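Local coordinates for protein beta-fructofuranosidase (Bifidobacterium adolescentis, PDB 6NOB) that probably hydrolyses beta-fructofuranosides such as sucrose, acting as a family 32 glycoside hydrolase, at residues Gly13-Cys24 / Leu72-Asp83; Arg127-Leu135 / Arg448-Asp456. One frame throughout, in Å; residues are numbered along the deposited sequence. Where two conformers were deposited one is given.

Contact 1 (Gly13-Cys24 / Leu72-Asp83); sequences GYRQLDLFAERC and LVVRFGYLSECD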
loop_
_atom_site.group_PDB
_atom_site.type_symbol
_atom_site.label_atom_id
_atom_site.label_comp_id
_atom_site.label_asym_id
_atom_site.label_seq_id
_atom_site.Cartn_x
_atom_site.Cartn_y
_atom_site.Cartn_z
ATOM N N GLY A 13 30.908 -1.219 -7.977
ATOM C CA GLY A 13 30.996 -2.558 -7.437
ATOM C C GLY A 13 29.913 -3.505 -7.888
ATOM O O GLY A 13 29.855 -4.641 -7.408
ATOM N N TYR A 14 29.050 -3.076 -8.804
ATOM C CA TYR A 14 27.930 -3.888 -9.254
ATOM C C TYR A 14 28.351 -4.809 -10.392
ATOM O O TYR A 14 29.275 -4.509 -11.153
ATOM C CB TYR A 14 26.764 -2.996 -9.685
ATOM C CG TYR A 14 26.121 -2.284 -8.515
ATOM C CD1 TYR A 14 26.637 -1.087 -8.033
ATOM C CD2 TYR A 14 25.020 -2.826 -7.874
ATOM C CE1 TYR A 14 26.056 -0.443 -6.954
ATOM C CE2 TYR A 14 24.434 -2.193 -6.797
ATOM C CZ TYR A 14 24.954 -1.003 -6.340
ATOM O OH TYR A 14 24.369 -0.375 -5.266
ATOM N N ARG A 15 27.664 -5.948 -10.493
ATOM C CA ARG A 15 28.011 -6.987 -11.453
ATOM C C ARG A 15 26.917 -7.259 -12.472
ATOM O O ARG A 15 27.120 -8.089 -13.366
ATOM C CB ARG A 15 28.338 -8.299 -10.726
ATOM C CG ARG A 15 29.436 -8.201 -9.682
ATOM C CD ARG A 15 29.592 -9.532 -8.962
ATOM N NE ARG A 15 30.712 -9.536 -8.028
ATOM C CZ ARG A 15 30.621 -9.189 -6.748
ATOM N NH1 ARG A 15 29.456 -8.804 -6.245
ATOM N NH2 ARG A 15 31.695 -9.231 -5.971
ATOM N N GLN A 16 25.771 -6.592 -12.372
ATOM C CA GLN A 16 24.612 -6.956 -13.170
ATOM C C GLN A 16 23.818 -5.705 -13.511
ATOM O O GLN A 16 23.653 -4.818 -12.669
ATOM C CB GLN A 16 23.743 -7.963 -12.414
ATOM C CG GLN A 16 22.532 -8.464 -13.164
ATOM C CD GLN A 16 21.786 -9.522 -12.376
ATOM O OE1 GLN A 16 22.353 -10.552 -12.012
ATOM N NE2 GLN A 16 20.514 -9.266 -12.093
ATOM N N LEU A 17 23.331 -5.642 -14.749
ATOM C CA LEU A 17 22.523 -4.530 -15.233
ATOM C C LEU A 17 21.149 -5.059 -15.609
ATOM O O LEU A 17 21.031 -5.925 -16.484
ATOM C CB LEU A 17 23.185 -3.846 -16.432
ATOM C CG LEU A 17 22.376 -2.751 -17.132
ATOM C CD1 LEU A 17 22.156 -1.559 -16.210
ATOM C CD2 LEU A 17 23.065 -2.320 -18.415
ATOM N N ASP A 18 20.114 -4.542 -14.954
ATOM C CA ASP A 18 18.742 -4.979 -15.172
ATOM C C ASP A 18 17.988 -3.926 -15.972
ATOM O O ASP A 18 17.992 -2.745 -15.612
ATOM C CB ASP A 18 18.038 -5.241 -13.840
ATOM C CG ASP A 18 18.529 -6.504 -13.161
ATOM O OD1 ASP A 18 19.625 -6.476 -12.564
ATOM O OD2 ASP A 18 17.812 -7.524 -13.226
ATOM N N LEU A 19 17.346 -4.354 -17.057
ATOM C CA LEU A 19 16.590 -3.458 -17.923
ATOM C C LEU A 19 15.218 -4.054 -18.193
ATOM O O LEU A 19 15.110 -5.220 -18.582
ATOM C CB LEU A 19 17.326 -3.214 -19.246
ATOM C CG LEU A 19 18.770 -2.719 -19.157
ATOM C CD1 LEU A 19 19.376 -2.606 -20.544
ATOM C CD2 LEU A 19 18.846 -1.385 -18.428
ATOM N N PHE A 20 14.175 -3.252 -17.990
ATOM C CA PHE A 20 12.800 -3.644 -18.292
ATOM C C PHE A 20 12.406 -2.946 -19.590
ATOM O O PHE A 20 12.108 -1.749 -19.601
ATOM C CB PHE A 20 11.871 -3.291 -17.136
ATOM C CG PHE A 20 12.153 -4.069 -15.879
ATOM C CD1 PHE A 20 13.189 -3.699 -15.036
ATOM C CD2 PHE A 20 11.393 -5.179 -15.550
ATOM C CE1 PHE A 20 13.457 -4.418 -13.884
ATOM C CE2 PHE A 20 11.656 -5.902 -14.399
ATOM C CZ PHE A 20 12.691 -5.522 -13.567
ATOM N N ALA A 21 12.415 -3.700 -20.684
ATOM C CA ALA A 21 12.307 -3.146 -22.024
ATOM C C ALA A 21 10.975 -3.508 -22.669
ATOM O O ALA A 21 10.419 -4.586 -22.437
ATOM C CB ALA A 21 13.455 -3.641 -22.909
ATOM N N GLU A 22 10.478 -2.589 -23.491
ATOM C CA GLU A 22 9.245 -2.767 -24.245
ATOM C C GLU A 22 9.582 -2.778 -25.727
ATOM O O GLU A 22 10.312 -1.902 -26.204
ATOM C CB GLU A 22 8.247 -1.646 -23.935
ATOM C CG GLU A 22 6.833 -1.893 -24.433
ATOM C CD GLU A 22 5.845 -0.881 -23.884
ATOM O OE1 GLU A 22 6.213 -0.128 -22.955
ATOM O OE2 GLU A 22 4.702 -0.833 -24.383
ATOM N N ARG A 23 9.065 -3.770 -26.448
ATOM C CA ARG A 23 9.271 -3.820 -27.889
ATOM C C ARG A 23 8.607 -2.620 -28.551
ATOM O O ARG A 23 7.425 -2.345 -28.324
ATOM C CB ARG A 23 8.711 -5.121 -28.464
ATOM C CG ARG A 23 8.961 -5.286 -29.953
ATOM C CD ARG A 23 8.342 -6.566 -30.490
ATOM N NE ARG A 23 8.921 -7.765 -29.887
ATOM C CZ ARG A 23 10.044 -8.341 -30.301
ATOM N NH1 ARG A 23 10.720 -7.828 -31.321
ATOM N NH2 ARG A 23 10.496 -9.430 -29.697
ATOM N N CYS A 24 9.376 -1.897 -29.366
ATOM C CA CYS A 24 8.895 -0.706 -30.053
ATOM C C CYS A 24 8.814 -0.861 -31.561
ATOM O O CYS A 24 8.000 -0.187 -32.198
ATOM C CB CYS A 24 9.797 0.493 -29.726
ATOM S SG CYS A 24 9.006 2.108 -29.900
ATOM N N LEU A 72 13.689 -1.528 -29.258
ATOM C CA LEU A 72 12.989 -1.567 -27.985
ATOM C C LEU A 72 13.228 -0.254 -27.256
ATOM O O LEU A 72 14.015 0.589 -27.691
ATOM C CB LEU A 72 13.432 -2.765 -27.137
ATOM C CG LEU A 72 14.927 -2.954 -26.862
ATOM C CD1 LEU A 72 15.393 -2.135 -25.666
ATOM C CD2 LEU A 72 15.238 -4.426 -26.653
ATOM N N VAL A 73 12.543 -0.093 -26.128
ATOM C CA VAL A 73 12.672 1.091 -25.288
ATOM C C VAL A 73 12.630 0.646 -23.832
ATOM O O VAL A 73 11.797 -0.185 -23.452
ATOM C CB VAL A 73 11.571 2.129 -25.593
ATOM C CG1 VAL A 73 10.190 1.486 -25.535
ATOM C CG2 VAL A 73 11.656 3.304 -24.637
ATOM N N VAL A 74 13.540 1.175 -23.024
ATOM C CA VAL A 74 13.650 0.798 -21.621
ATOM C C VAL A 74 12.838 1.776 -20.782
ATOM O O VAL A 74 12.921 2.993 -20.978
ATOM C CB VAL A 74 15.121 0.771 -21.175
ATOM C CG1 VAL A 74 15.227 0.410 -19.703
ATOM C CG2 VAL A 74 15.913 -0.212 -22.025
ATOM N N ARG A 75 12.042 1.242 -19.854
ATOM C CA ARG A 75 11.239 2.057 -18.953
ATOM C C ARG A 75 11.752 2.070 -17.524
ATOM O O ARG A 75 11.347 2.940 -16.748
ATOM C CB ARG A 75 9.783 1.565 -18.942
ATOM C CG ARG A 75 9.134 1.508 -20.310
ATOM C CD ARG A 75 9.071 2.884 -20.949
ATOM N NE ARG A 75 8.379 2.850 -22.231
ATOM C CZ ARG A 75 8.392 3.845 -23.111
ATOM N NH1 ARG A 75 9.064 4.960 -22.849
ATOM N NH2 ARG A 75 7.733 3.724 -24.254
ATOM N N PHE A 76 12.634 1.142 -17.164
ATOM C CA PHE A 76 13.034 0.930 -15.783
ATOM C C PHE A 76 14.321 0.121 -15.790
ATOM O O PHE A 76 14.452 -0.831 -16.565
ATOM C CB PHE A 76 11.932 0.199 -15.006
ATOM C CG PHE A 76 11.989 0.393 -13.516
ATOM C CD1 PHE A 76 11.464 1.534 -12.930
ATOM C CD2 PHE A 76 12.534 -0.586 -12.697
ATOM C CE1 PHE A 76 11.502 1.708 -11.556
ATOM C CE2 PHE A 76 12.573 -0.419 -11.323
ATOM C CZ PHE A 76 12.056 0.729 -10.751
ATOM N N GLY A 77 15.268 0.506 -14.940
ATOM C CA GLY A 77 16.543 -0.184 -14.901
ATOM C C GLY A 77 17.295 0.093 -13.621
ATOM O O GLY A 77 17.022 1.067 -12.914
ATOM N N TYR A 78 18.255 -0.783 -13.327
ATOM C CA TYR A 78 19.100 -0.598 -12.155
ATOM C C TYR A 78 20.305 -1.523 -12.240
ATOM O O TYR A 78 20.261 -2.561 -12.907
ATOM C CB TYR A 78 18.327 -0.857 -10.853
ATOM C CG TYR A 78 17.550 -2.155 -10.821
ATOM C CD1 TYR A 78 18.179 -3.356 -10.516
ATOM C CD2 TYR A 78 16.183 -2.177 -11.071
ATOM C CE1 TYR A 78 17.474 -4.545 -10.474
ATOM C CE2 TYR A 78 15.466 -3.365 -11.033
ATOM C CZ TYR A 78 16.119 -4.545 -10.733
ATOM O OH TYR A 78 15.421 -5.729 -10.690
ATOM N N LEU A 79 21.380 -1.122 -11.564
ATOM C CA LEU A 79 22.518 -1.991 -11.303
ATOM C C LEU A 79 22.257 -2.798 -10.038
ATOM O O LEU A 79 21.639 -2.310 -9.089
ATOM C CB LEU A 79 23.803 -1.178 -11.134
ATOM C CG LEU A 79 24.425 -0.540 -12.375
ATOM C CD1 LEU A 79 25.498 0.457 -11.967
ATOM C CD2 LEU A 79 24.997 -1.605 -13.298
ATOM N N SER A 80 22.741 -4.040 -10.024
ATOM C CA SER A 80 22.471 -4.931 -8.905
ATOM C C SER A 80 23.616 -5.928 -8.766
ATOM O O SER A 80 24.610 -5.875 -9.498
ATOM C CB SER A 80 21.120 -5.635 -9.087
ATOM O OG SER A 80 20.889 -6.580 -8.058
ATOM N N GLU A 81 23.469 -6.833 -7.794
ATOM C CA GLU A 81 24.419 -7.919 -7.537
ATOM C C GLU A 81 25.790 -7.395 -7.112
ATOM O O GLU A 81 26.828 -7.923 -7.512
ATOM C CB GLU A 81 24.542 -8.851 -8.743
ATOM C CG GLU A 81 23.286 -9.666 -9.006
ATOM C CD GLU A 81 22.788 -10.394 -7.770
ATOM O OE1 GLU A 81 21.570 -10.345 -7.501
ATOM O OE2 GLU A 81 23.613 -11.015 -7.068
ATOM N N CYS A 82 25.793 -6.358 -6.287
ATOM C CA CYS A 82 27.004 -5.929 -5.610
ATOM C C CYS A 82 27.230 -6.777 -4.359
ATOM O O CYS A 82 26.429 -7.649 -4.014
ATOM C CB CYS A 82 26.913 -4.439 -5.278
ATOM S SG CYS A 82 25.687 -4.029 -4.021
ATOM N N ASP A 83 28.359 -6.543 -3.695
ATOM C CA ASP A 83 28.568 -7.135 -2.383
ATOM C C ASP A 83 27.608 -6.500 -1.386
ATOM O O ASP A 83 27.363 -5.291 -1.422
ATOM C CB ASP A 83 30.014 -6.942 -1.922
ATOM C CG ASP A 83 30.990 -7.843 -2.656
ATOM O OD1 ASP A 83 30.531 -8.758 -3.371
ATOM O OD2 ASP A 83 32.217 -7.635 -2.514
HETATM O O HOH W 1 30.523 -5.283 -4.674
HETATM O O HOH W 2 16.728 -8.270 -10.881
#

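Contact 2 (Arg127-Leu135 / Arg448-Asp456); sequences RWMNDPNGL and RIVFGWFTD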
loop_
_atom_site.group_PDB
_atom_site.type_symbol
_atom_site.label_atom_id
_atom_site.label_comp_id
_atom_site.label_asym_id
_atom_site.label_seq_id
_atom_site.Cartn_x
_atom_site.Cartn_y
_atom_site.Cartn_z
ATOM N N ARG A 127 7.560 5.237 -12.159
ATOM C CA ARG A 127 6.520 4.307 -12.595
ATOM C C ARG A 127 5.477 4.077 -11.501
ATOM O O ARG A 127 5.330 4.904 -10.597
ATOM C CB ARG A 127 7.140 2.981 -13.055
ATOM C CG ARG A 127 8.364 3.134 -13.967
ATOM C CD ARG A 127 8.012 3.711 -15.338
ATOM N NE ARG A 127 8.071 5.172 -15.370
ATOM C CZ ARG A 127 9.181 5.874 -15.577
ATOM N NH1 ARG A 127 10.337 5.253 -15.764
ATOM N NH2 ARG A 127 9.139 7.200 -15.592
ATOM N N TRP A 128 4.749 2.962 -11.576
ATOM C CA TRP A 128 3.540 2.746 -10.787
ATOM C C TRP A 128 3.782 1.776 -9.638
ATOM O O TRP A 128 4.489 0.776 -9.792
ATOM C CB TRP A 128 2.407 2.211 -11.670
ATOM C CG TRP A 128 1.238 1.640 -10.909
ATOM C CD1 TRP A 128 1.142 0.390 -10.359
ATOM C CD2 TRP A 128 -0.013 2.290 -10.639
ATOM N NE1 TRP A 128 -0.080 0.230 -9.752
ATOM C CE2 TRP A 128 -0.809 1.379 -9.912
ATOM C CE3 TRP A 128 -0.535 3.553 -10.936
ATOM C CZ2 TRP A 128 -2.097 1.692 -9.480
ATOM C CZ3 TRP A 128 -1.816 3.861 -10.506
ATOM C CH2 TRP A 128 -2.582 2.933 -9.788
ATOM N N MET A 129 3.147 2.059 -8.498
ATOM C CA MET A 129 3.157 1.177 -7.338
ATOM C C MET A 129 1.803 1.245 -6.641
ATOM O O MET A 129 1.226 2.330 -6.517
ATOM C CB MET A 129 4.268 1.571 -6.354
ATOM C CG MET A 129 4.154 0.905 -4.988
ATOM S SD MET A 129 5.370 1.491 -3.789
ATOM C CE MET A 129 4.664 3.064 -3.317
ATOM N N ASN A 130 1.291 0.092 -6.187
ATOM C CA ASN A 130 0.163 0.135 -5.257
ATOM C C ASN A 130 0.419 -0.677 -3.981
ATOM O O ASN A 130 1.257 -0.278 -3.164
ATOM C CB ASN A 130 -1.160 -0.281 -5.936
ATOM C CG ASN A 130 -1.037 -1.492 -6.841
ATOM O OD1 ASN A 130 -0.326 -1.469 -7.842
ATOM N ND2 ASN A 130 -1.792 -2.539 -6.524
ATOM N N ASP A 131 -0.281 -1.798 -3.800
ATOM C CA ASP A 131 -0.435 -2.412 -2.483
ATOM C C ASP A 131 0.915 -2.749 -1.852
ATOM O O ASP A 131 1.820 -3.230 -2.545
ATOM C CB ASP A 131 -1.247 -3.705 -2.579
ATOM C CG ASP A 131 -2.604 -3.515 -3.212
ATOM O OD1 ASP A 131 -2.880 -2.433 -3.774
ATOM O OD2 ASP A 131 -3.395 -4.475 -3.140
ATOM N N PRO A 132 1.074 -2.557 -0.540
ATOM C CA PRO A 132 2.221 -3.148 0.162
ATOM C C PRO A 132 2.015 -4.642 0.356
ATOM O O PRO A 132 0.908 -5.103 0.643
ATOM C CB PRO A 132 2.231 -2.410 1.506
ATOM C CG PRO A 132 0.796 -2.054 1.734
ATOM C CD PRO A 132 0.216 -1.771 0.366
ATOM N N ASN A 133 3.097 -5.404 0.192
ATOM C CA ASN A 133 3.039 -6.857 0.265
ATOM C C ASN A 133 4.149 -7.396 1.157
ATOM O O ASN A 133 5.166 -6.739 1.392
ATOM C CB ASN A 133 3.162 -7.507 -1.123
ATOM C CG ASN A 133 2.119 -7.008 -2.106
ATOM O OD1 ASN A 133 2.385 -6.903 -3.304
ATOM N ND2 ASN A 133 0.925 -6.708 -1.609
ATOM N N GLY A 134 3.927 -8.611 1.650
ATOM C CA GLY A 134 4.993 -9.377 2.292
ATOM C C GLY A 134 5.627 -8.696 3.483
ATOM O O GLY A 134 6.842 -8.808 3.686
ATOM N N LEU A 135 4.828 -7.994 4.279
ATOM C CA LEU A 135 5.365 -7.264 5.420
ATOM C C LEU A 135 5.842 -8.228 6.497
ATOM O O LEU A 135 5.116 -9.147 6.891
ATOM C CB LEU A 135 4.306 -6.315 5.981
ATOM C CG LEU A 135 3.835 -5.268 4.974
ATOM C CD1 LEU A 135 2.731 -4.414 5.558
ATOM C CD2 LEU A 135 5.006 -4.407 4.533
ATOM N N ARG A 448 2.069 -4.532 16.563
ATOM C CA ARG A 448 1.235 -4.680 15.375
ATOM C C ARG A 448 1.366 -3.410 14.540
ATOM O O ARG A 448 0.944 -2.331 14.969
ATOM C CB ARG A 448 -0.216 -4.950 15.766
ATOM C CG ARG A 448 -1.193 -4.992 14.597
ATOM C CD ARG A 448 -0.808 -6.048 13.569
ATOM N NE ARG A 448 -0.687 -7.386 14.145
ATOM C CZ ARG A 448 -0.519 -8.495 13.429
ATOM N NH1 ARG A 448 -0.415 -9.674 14.031
ATOM N NH2 ARG A 448 -0.449 -8.426 12.108
ATOM N N ILE A 449 1.953 -3.538 13.352
ATOM C CA ILE A 449 2.281 -2.404 12.494
ATOM C C ILE A 449 1.584 -2.587 11.155
ATOM O O ILE A 449 1.621 -3.679 10.578
ATOM C CB ILE A 449 3.803 -2.270 12.302
ATOM C CG1 ILE A 449 4.500 -2.206 13.663
ATOM C CG2 ILE A 449 4.129 -1.047 11.460
ATOM C CD1 ILE A 449 5.992 -2.442 13.601
ATOM N N VAL A 450 0.967 -1.518 10.654
ATOM C CA VAL A 450 0.195 -1.559 9.417
ATOM C C VAL A 450 0.740 -0.521 8.442
ATOM O O VAL A 450 1.088 0.599 8.835
ATOM C CB VAL A 450 -1.311 -1.328 9.685
ATOM C CG1 VAL A 450 -1.537 -0.024 10.437
ATOM C CG2 VAL A 450 -2.112 -1.358 8.383
ATOM N N PHE A 451 0.832 -0.910 7.171
ATOM C CA PHE A 451 1.117 -0.010 6.064
ATOM C C PHE A 451 -0.105 0.103 5.161
ATOM O O PHE A 451 -0.892 -0.839 5.033
ATOM C CB PHE A 451 2.298 -0.504 5.224
ATOM C CG PHE A 451 3.641 -0.145 5.778
ATOM C CD1 PHE A 451 4.192 1.103 5.542
ATOM C CD2 PHE A 451 4.368 -1.067 6.513
ATOM C CE1 PHE A 451 5.439 1.431 6.044
ATOM C CE2 PHE A 451 5.615 -0.747 7.016
ATOM C CZ PHE A 451 6.152 0.504 6.780
ATOM N N GLY A 452 -0.244 1.262 4.520
ATOM C CA GLY A 452 -1.279 1.456 3.527
ATOM C C GLY A 452 -0.714 2.142 2.297
ATOM O O GLY A 452 0.350 2.762 2.340
ATOM N N TRP A 453 -1.443 2.009 1.195
ATOM C CA TRP A 453 -1.083 2.635 -0.071
ATOM C C TRP A 453 -2.026 3.799 -0.329
ATOM O O TRP A 453 -3.248 3.650 -0.214
ATOM C CB TRP A 453 -1.149 1.628 -1.224
ATOM C CG TRP A 453 -1.303 2.243 -2.601
ATOM C CD1 TRP A 453 -0.498 3.184 -3.176
ATOM C CD2 TRP A 453 -2.315 1.935 -3.573
ATOM N NE1 TRP A 453 -0.950 3.487 -4.438
ATOM C CE2 TRP A 453 -2.064 2.735 -4.705
ATOM C CE3 TRP A 453 -3.409 1.064 -3.593
ATOM C CZ2 TRP A 453 -2.865 2.690 -5.845
ATOM C CZ3 TRP A 453 -4.206 1.023 -4.722
ATOM C CH2 TRP A 453 -3.928 1.828 -5.835
ATOM N N PHE A 454 -1.461 4.954 -0.668
ATOM C CA PHE A 454 -2.257 6.140 -0.980
ATOM C C PHE A 454 -2.573 6.132 -2.469
ATOM O O PHE A 454 -1.730 6.482 -3.300
ATOM C CB PHE A 454 -1.523 7.409 -0.564
ATOM C CG PHE A 454 -1.656 7.725 0.894
ATOM C CD1 PHE A 454 -2.906 7.916 1.458
ATOM C CD2 PHE A 454 -0.535 7.817 1.705
ATOM C CE1 PHE A 454 -3.039 8.199 2.804
ATOM C CE2 PHE A 454 -0.660 8.100 3.052
ATOM C CZ PHE A 454 -1.915 8.293 3.602
ATOM N N THR A 455 -3.790 5.714 -2.810
ATOM C CA THR A 455 -4.278 5.790 -4.178
ATOM C C THR A 455 -4.877 7.170 -4.431
ATOM O O THR A 455 -5.366 7.834 -3.513
ATOM C CB THR A 455 -5.311 4.692 -4.457
ATOM O OG1 THR A 455 -5.733 4.762 -5.826
ATOM C CG2 THR A 455 -6.516 4.823 -3.541
ATOM N N ASP A 456 -4.824 7.599 -5.690
ATOM C CA ASP A 456 -5.097 8.994 -6.039
ATOM C C ASP A 456 -6.581 9.225 -6.333
ATOM O O ASP A 456 -6.980 9.604 -7.434
ATOM C CB ASP A 456 -4.235 9.417 -7.224
ATOM C CG ASP A 456 -4.307 10.909 -7.487
ATOM O OD1 ASP A 456 -4.571 11.664 -6.526
ATOM O OD2 ASP A 456 -4.117 11.322 -8.653
#

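Contact 1 (Gly13-Cys24 / Leu72-Asp83)
A classic beta bulge marks one end of this antiparallel strand pair, where Arg15 and Gln16 both face Ser80. Arg15 N gives a hydrogen bond to Ser80 O at 3.2 Å, while the bond from Gln16 N to the same oxygen is weak. From the bulge itself the extended Arg15 side chain runs to Asp83. Arg15 NH1 and NH2 both grip Asp83 OD1, NH2 at 2.9 Å, coming from one face of the carboxylate, above its plane. NH1 also donates to Glu81 O, which lies near the guanidinium plane and helps to fix the group's rotation. Tyr14 lies nearby with Cys82 CB over one ring face, 3.8 Å from the centroid, and its hydroxyl bonds to Gly89 O. Strands 16-23 and 72-80 form the centre of a four-stranded antiparallel sheet, with strand 52-58 beside the first and 91-92 beside the second; Leu17 and Leu19 face Val67 of another sheet, as in a small beta sandwich. On the other face, Asp18 CB sits over the Tyr78 ring, 3.8 Å from its centroid. Tyr78 CG stands between its own backbone N and carbonyl carbon (chi1 50°), which swings the ring back across Asp18. A water joins Asp18 OD2 to Tyr78 OH; OD2 is also hydrogen-bonded to His54 NE2, and the Tyr78 hydroxyl to Val176 N. Gln16 NE2 reaches Asp18 OD1 on its syn side at 3.0 Å. Phe76 turns its edge toward the face of Phe20 in an offset edge-to-face pair, planes 70° apart, and Phe20 CE1 touches Tyr78 CE2 at 3.6 Å.

Contact 2 (Arg127-Leu135 / Arg448-Asp456)
Trp453 meets five consecutive residues, Trp128 to Pro132, and its side chain can be followed outward from the backbone. CB and CG lie close to the backbone carbonyl of Asn130, Trp453 CB being 3.6 Å from Asn130 O, and CB also packs on Pro132 CD. With CG anti to the backbone N (chi1 158°), the indole is laid along the facing strand. CD1 and NE1 pass near Met129 O, at an angle too poor for a hydrogen bond from NE1. Asn130 CB lies over the face of the six-membered ring, and Thr455 CB approaches the opposite face. On one flank Trp453 CE3 comes within 3.5 Å of Asp131 OD1. At the far side Trp453 CZ2 touches Trp128 CZ2 at 3.8 Å, the six-membered rings of Trp128 and Trp453 having planes 69° apart. Polar groups beside the ring form a chain: Trp128 NE1 donates to Asn130 OD1 at 2.6 Å, and Asn130 ND2 to Asp131 OD1 from well above the carboxylate plane. Asp131 OD2 is held by Ser196 OG. With an alanine at Trp453 the indole is gone, and the Trp128 ring is likely to be freer to turn, with a gap opened beside Asn130 CB. Further along, Leu135 CD1 meets the edge of Phe451 at CD2, while Pro132 CG packs on Phe451 CB. The strands run nearly antiparallel without a mutual backbone hydrogen bond; both pair instead with strand 468-481. Residues 128-134 spell the WMNDPNG signature of glycoside hydrolase family 32, which in relatives lines the active-site pocket at the centre of a five-bladed beta-propeller.

Contact 1 closes before contact 2 opens along the chain, and their centres lie about 24 Å apart. They share no sheet: the 13-24 and 72-83 segments belong to an N-terminal antiparallel sheet, whereas 127-135 and 448-456 lie in a mixed sheet near the middle of the molecule, joining residues more than 300 positions apart. The two nevertheless touch through Arg127, whose NH1 probably hydrogen-bonds to Arg75 O at 2.7 Å and whose CG packs on Phe76 CD1; its NH2 forms a salt bridge with Asp99. The N-terminal sheet is thus docked directly onto the start of the strand carrying the family signature, a direct junction between the N-terminal sheet region and the presumed catalytic propeller.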